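Local coordinates for ABC transporter substrate-binding protein (Rhizobium radiobacter, PDB 6TFX) that binds mannopinic acid, a mannityl-opine, as the periplasmic solute-binding protein of an ABC transporter that probably delivers it for import, at residues V382-A387 with T397-S402. Sequence-based numbering, arbitrary orientation.
Sequences VLYGAA and TQFYHS. With N72 ((2~{R})-2-[[(3~{R},4~{R},5~{S})-3,4,5,6-tetrakis(oxidanyl)-2-oxidanylidene-hexyl]amino]pentanedioic acid), chain C.
Tyr384 extends its CG away from its own backbone N (chi1 -158°), carrying the ring out from strand 381-386 toward the helix that ends at Tyr400, while Phe399, turned away from its carbonyl carbon (chi1 -76°), reaches back from the last turn of that helix. The Phe399 edge, at CE1 and CZ, meets CD2 and CE2 of Tyr384, with CE1 3.6 Å from CD2. The pair is oblique, the ring planes inclined at 63° and the centroids 5.7 Å apart. CZ of Phe399 also meets the methyl of Ala386, CB to CZ 4.0 Å, so the phenyl sits against two alternate residues of the strand. Behind it, its own CB rests over the centre of the Tyr400 ring, 3.6 Å above the plane.

Strand 381-386 pairs antiparallel with strand 240-255, and helix 392-400 follows after a short link; in this family 5 solute-binding protein the strand lines the ligand pocket with the helix packed behind it. The hydroxyl end of the phenol points at the opine. Tyr384 OH donates a 2.6 Å hydrogen bond to carboxylate oxygen OE2 of N72, which lies at the ring edge, and Arg375 NH2 is a second partner of that hydroxyl. Ala386 CB approaches CD of the same carboxylate at 4.0 Å. Between them, pocket residue Gly385 runs its backbone beside the mannityl part of the ligand.

Phe399 is thus an apolar second-shell residue: it touches the pocket tyrosine through carbon alone and backs the ring whose hydroxyl, polarised perhaps by the arginine, hydrogen-bonds the side-chain carboxylate of the glutamate moiety.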
ATOM      1  N   VAL A 382       5.929 -13.913  -7.878  1.00 13.79           N
ATOM      2  CA  VAL A 382       6.170 -12.635  -7.209  1.00 13.28           C
ATOM      3  C   VAL A 382       5.615 -12.698  -5.800  1.00 15.61           C
ATOM      4  O   VAL A 382       4.412 -12.914  -5.635  1.00 15.33           O
ATOM      5  CB  VAL A 382       5.503 -11.469  -8.019  1.00 15.30           C
ATOM      6  CG1 VAL A 382       5.609 -10.144  -7.256  1.00 14.69           C
ATOM      7  CG2 VAL A 382       6.113 -11.333  -9.428  1.00 15.78           C
ATOM      8  N   LEU A 383       6.471 -12.508  -4.791  1.00 13.79           N
ATOM      9  CA  LEU A 383       6.018 -12.463  -3.395  1.00 12.75           C
ATOM     10  C   LEU A 383       5.758 -10.955  -3.140  1.00 14.13           C
ATOM     11  O   LEU A 383       6.717 -10.169  -3.016  1.00 13.91           O
ATOM     12  CB  LEU A 383       7.118 -13.019  -2.457  1.00 13.71           C
ATOM     13  CG  LEU A 383       6.830 -12.821  -0.960  1.00 19.10           C
ATOM     14  CD1 LEU A 383       5.570 -13.558  -0.550  1.00 18.13           C
ATOM     15  CD2 LEU A 383       8.032 -13.248  -0.127  1.00 19.18           C
ATOM     16  N   TYR A 384       4.483 -10.567  -3.066  1.00 13.65           N
ATOM     17  CA  TYR A 384       4.098  -9.161  -2.936  1.00 12.62           C
ATOM     18  C   TYR A 384       3.224  -9.051  -1.679  1.00 15.54           C
ATOM     19  O   TYR A 384       2.382  -9.924  -1.421  1.00 14.91           O
ATOM     20  CB  TYR A 384       3.250  -8.773  -4.159  1.00 14.01           C
ATOM     21  CG  TYR A 384       3.207  -7.287  -4.441  1.00 12.63           C
ATOM     22  CD1 TYR A 384       4.205  -6.672  -5.205  1.00 13.30           C
ATOM     23  CD2 TYR A 384       2.170  -6.492  -3.947  1.00 13.28           C
ATOM     24  CE1 TYR A 384       4.158  -5.306  -5.483  1.00 13.62           C
ATOM     25  CE2 TYR A 384       2.125  -5.122  -4.202  1.00 14.31           C
ATOM     26  CZ  TYR A 384       3.145  -4.527  -4.940  1.00 13.99           C
ATOM     27  OH  TYR A 384       3.097  -3.197  -5.271  1.00 14.43           O
ATOM     28  N   GLY A 385       3.392  -7.965  -0.933  1.00 13.48           N
ATOM     29  CA  GLY A 385       2.595  -7.763   0.275  1.00 12.81           C
ATOM     30  C   GLY A 385       1.971  -6.386   0.245  1.00 14.88           C
ATOM     31  O   GLY A 385       2.690  -5.387   0.126  1.00 15.44           O
ATOM     32  N   ALA A 386       0.643  -6.308   0.346  1.00 12.39           N
ATOM     33  CA  ALA A 386      -0.010  -4.992   0.279  1.00 13.70           C
ATOM     34  C   ALA A 386      -1.417  -5.067   0.827  1.00 15.32           C
ATOM     35  O   ALA A 386      -1.991  -6.155   0.944  1.00 15.00           O
ATOM     36  CB  ALA A 386      -0.101  -4.534  -1.174  1.00 15.15           C
ATOM     37  N   ALA A 387      -1.970  -3.885   1.114  1.00 13.72           N
ATOM     38  CA  ALA A 387      -3.379  -3.721   1.462  1.00 12.50           C
ATOM     39  C   ALA A 387      -3.945  -2.638   0.544  1.00 15.71           C
ATOM     40  O   ALA A 387      -3.187  -1.801   0.027  1.00 16.18           O
ATOM     41  CB  ALA A 387      -3.569  -3.319   2.927  1.00 13.93           C
ATOM     42  N   THR A 397      -9.710  -6.230  -8.325  1.00 12.38           N
ATOM     43  CA  THR A 397      -9.476  -5.641  -9.640  1.00 11.85           C
ATOM     44  C   THR A 397      -7.977  -5.463  -9.881  1.00 13.34           C
ATOM     45  O   THR A 397      -7.489  -5.775 -10.968  1.00 16.30           O
ATOM     46  CB  THR A 397     -10.220  -4.297  -9.769  1.00 18.54           C
ATOM     47  OG1 THR A 397     -11.634  -4.545  -9.663  1.00 16.68           O
ATOM     48  CG2 THR A 397      -9.893  -3.587 -11.078  1.00 17.51           C
ATOM     49  N   GLN A 398      -7.263  -4.916  -8.894  1.00 13.15           N
ATOM     50  CA  GLN A 398      -5.847  -4.587  -9.124  1.00 13.34           C
ATOM     51  C   GLN A 398      -4.925  -5.789  -9.271  1.00 16.32           C
ATOM     52  O   GLN A 398      -3.986  -5.761 -10.083  1.00 14.73           O
ATOM     53  CB  GLN A 398      -5.369  -3.666  -7.987  1.00 14.53           C
ATOM     54  CG  GLN A 398      -6.149  -2.325  -8.004  1.00 16.22           C
ATOM     55  CD  GLN A 398      -5.657  -1.380  -6.947  1.00 21.70           C
ATOM     56  OE1 GLN A 398      -4.490  -1.378  -6.590  1.00 19.88           O
ATOM     57  NE2 GLN A 398      -6.548  -0.527  -6.460  1.00 20.39           N
ATOM     58  N   PHE A 399      -5.164  -6.825  -8.466  1.00 13.23           N
ATOM     59  CA  PHE A 399      -4.276  -7.992  -8.487  1.00 13.16           C
ATOM     60  C   PHE A 399      -4.755  -9.126  -9.393  1.00 16.58           C
ATOM     61  O   PHE A 399      -3.910  -9.958  -9.788  1.00 16.39           O
ATOM     62  CB  PHE A 399      -4.146  -8.551  -7.072  1.00 13.48           C
ATOM     63  CG  PHE A 399      -3.253  -7.734  -6.186  1.00 13.08           C
ATOM     64  CD1 PHE A 399      -1.871  -7.960  -6.169  1.00 16.11           C
ATOM     65  CD2 PHE A 399      -3.776  -6.708  -5.403  1.00 14.20           C
ATOM     66  CE1 PHE A 399      -1.033  -7.191  -5.349  1.00 17.03           C
ATOM     67  CE2 PHE A 399      -2.931  -5.905  -4.613  1.00 16.41           C
ATOM     68  CZ  PHE A 399      -1.568  -6.176  -4.565  1.00 15.46           C
ATOM     69  N   TYR A 400      -6.069  -9.230  -9.675  1.00 15.31           N
ATOM     70  CA  TYR A 400      -6.565 -10.409 -10.361  1.00 14.93           C
ATOM     71  C   TYR A 400      -7.426 -10.195 -11.617  1.00 17.02           C
ATOM     72  O   TYR A 400      -7.676 -11.191 -12.301  1.00 17.51           O
ATOM     73  CB  TYR A 400      -7.341 -11.303  -9.364  1.00 14.96           C
ATOM     74  CG  TYR A 400      -6.571 -11.573  -8.088  1.00 13.38           C
ATOM     75  CD1 TYR A 400      -5.332 -12.222  -8.117  1.00 14.81           C
ATOM     76  CD2 TYR A 400      -7.063 -11.156  -6.849  1.00 14.28           C
ATOM     77  CE1 TYR A 400      -4.607 -12.444  -6.947  1.00 15.71           C
ATOM     78  CE2 TYR A 400      -6.343 -11.373  -5.675  1.00 14.46           C
ATOM     79  CZ  TYR A 400      -5.099 -11.980  -5.733  1.00 15.09           C
ATOM     80  OH  TYR A 400      -4.383 -12.196  -4.578  1.00 16.88           O
ATOM     81  N   HIS A 401      -7.882  -8.960 -11.920  1.00 14.25           N
ATOM     82  CA  HIS A 401      -8.687  -8.778 -13.139  1.00 14.52           C
ATOM     83  C   HIS A 401      -7.731  -8.736 -14.334  1.00 16.74           C
ATOM     84  O   HIS A 401      -6.650  -8.155 -14.214  1.00 15.75           O
ATOM     85  CB  HIS A 401      -9.499  -7.490 -13.059  1.00 16.07           C
ATOM     86  CG  HIS A 401     -10.476  -7.349 -14.184  1.00 19.25           C
ATOM     87  ND1 HIS A 401     -10.073  -6.948 -15.448  1.00 20.45           N
ATOM     88  CD2 HIS A 401     -11.800  -7.629 -14.216  1.00 20.73           C
ATOM     89  CE1 HIS A 401     -11.172  -6.945 -16.196  1.00 20.23           C
ATOM     90  NE2 HIS A 401     -12.235  -7.341 -15.495  1.00 20.66           N
ATOM     91  N   SER A 402      -8.094  -9.372 -15.457  1.00 15.83           N
ATOM     92  CA  SER A 402      -7.150  -9.424 -16.585  1.00 16.35           C
ATOM     93  C   SER A 402      -6.719  -8.042 -17.119  1.00 19.33           C
ATOM     94  O   SER A 402      -5.629  -7.936 -17.709  1.00 19.90           O
ATOM     95  CB  SER A 402      -7.685 -10.294 -17.722  1.00 21.40           C
ATOM     96  OG  SER A 402      -8.746  -9.596 -18.338  1.00 21.77           O
TER
HETATM   97  OAB N72 C 601       6.986  -9.548   5.961  1.00 21.50           O
HETATM   98  CAF N72 C 601       6.171  -9.028   4.892  1.00 20.18           C
HETATM   99  CAG N72 C 601       6.584  -7.641   4.294  1.00 24.02           C
HETATM  100  OAC N72 C 601       7.475  -6.937   5.098  1.00 19.48           O
HETATM  101  CAH N72 C 601       5.377  -6.916   3.695  1.00 18.82           C
HETATM  102  OAM N72 C 601       4.085  -7.301   3.972  1.00 15.25           O
HETATM  103  CAI N72 C 601       4.959  -5.459   3.648  1.00 24.60           C
HETATM  104  OAD N72 C 601       5.410  -4.774   4.796  1.00 17.85           O
HETATM  105  CAJ N72 C 601       5.216  -4.835   2.298  1.00 17.64           C
HETATM  106  OAE N72 C 601       5.266  -5.591   1.295  1.00 16.87           O
HETATM  107  CAK N72 C 601       5.470  -3.305   2.179  1.00 16.54           C
HETATM  108  N   N72 C 601       4.374  -2.645   1.511  1.00 16.42           N
HETATM  109  CA  N72 C 601       4.528  -2.014   0.256  1.00 24.14           C
HETATM  110  C   N72 C 601       5.776  -2.283  -0.537  1.00 18.56           C
HETATM  111  O   N72 C 601       6.073  -3.157  -1.446  1.00 16.41           O
HETATM  112  CB  N72 C 601       3.211  -2.085  -0.523  1.00 20.82           C
HETATM  113  CG  N72 C 601       3.230  -1.976  -2.048  1.00 16.80           C
HETATM  114  CD  N72 C 601       1.943  -1.388  -2.631  1.00 18.84           C
HETATM  115  OE1 N72 C 601       1.235  -0.552  -1.983  1.00 17.16           O
HETATM  116  OE2 N72 C 601       1.599  -1.736  -3.783  1.00 16.65           O
HETATM  117  OXT N72 C 601       6.532  -1.371  -0.156  1.00 17.33           O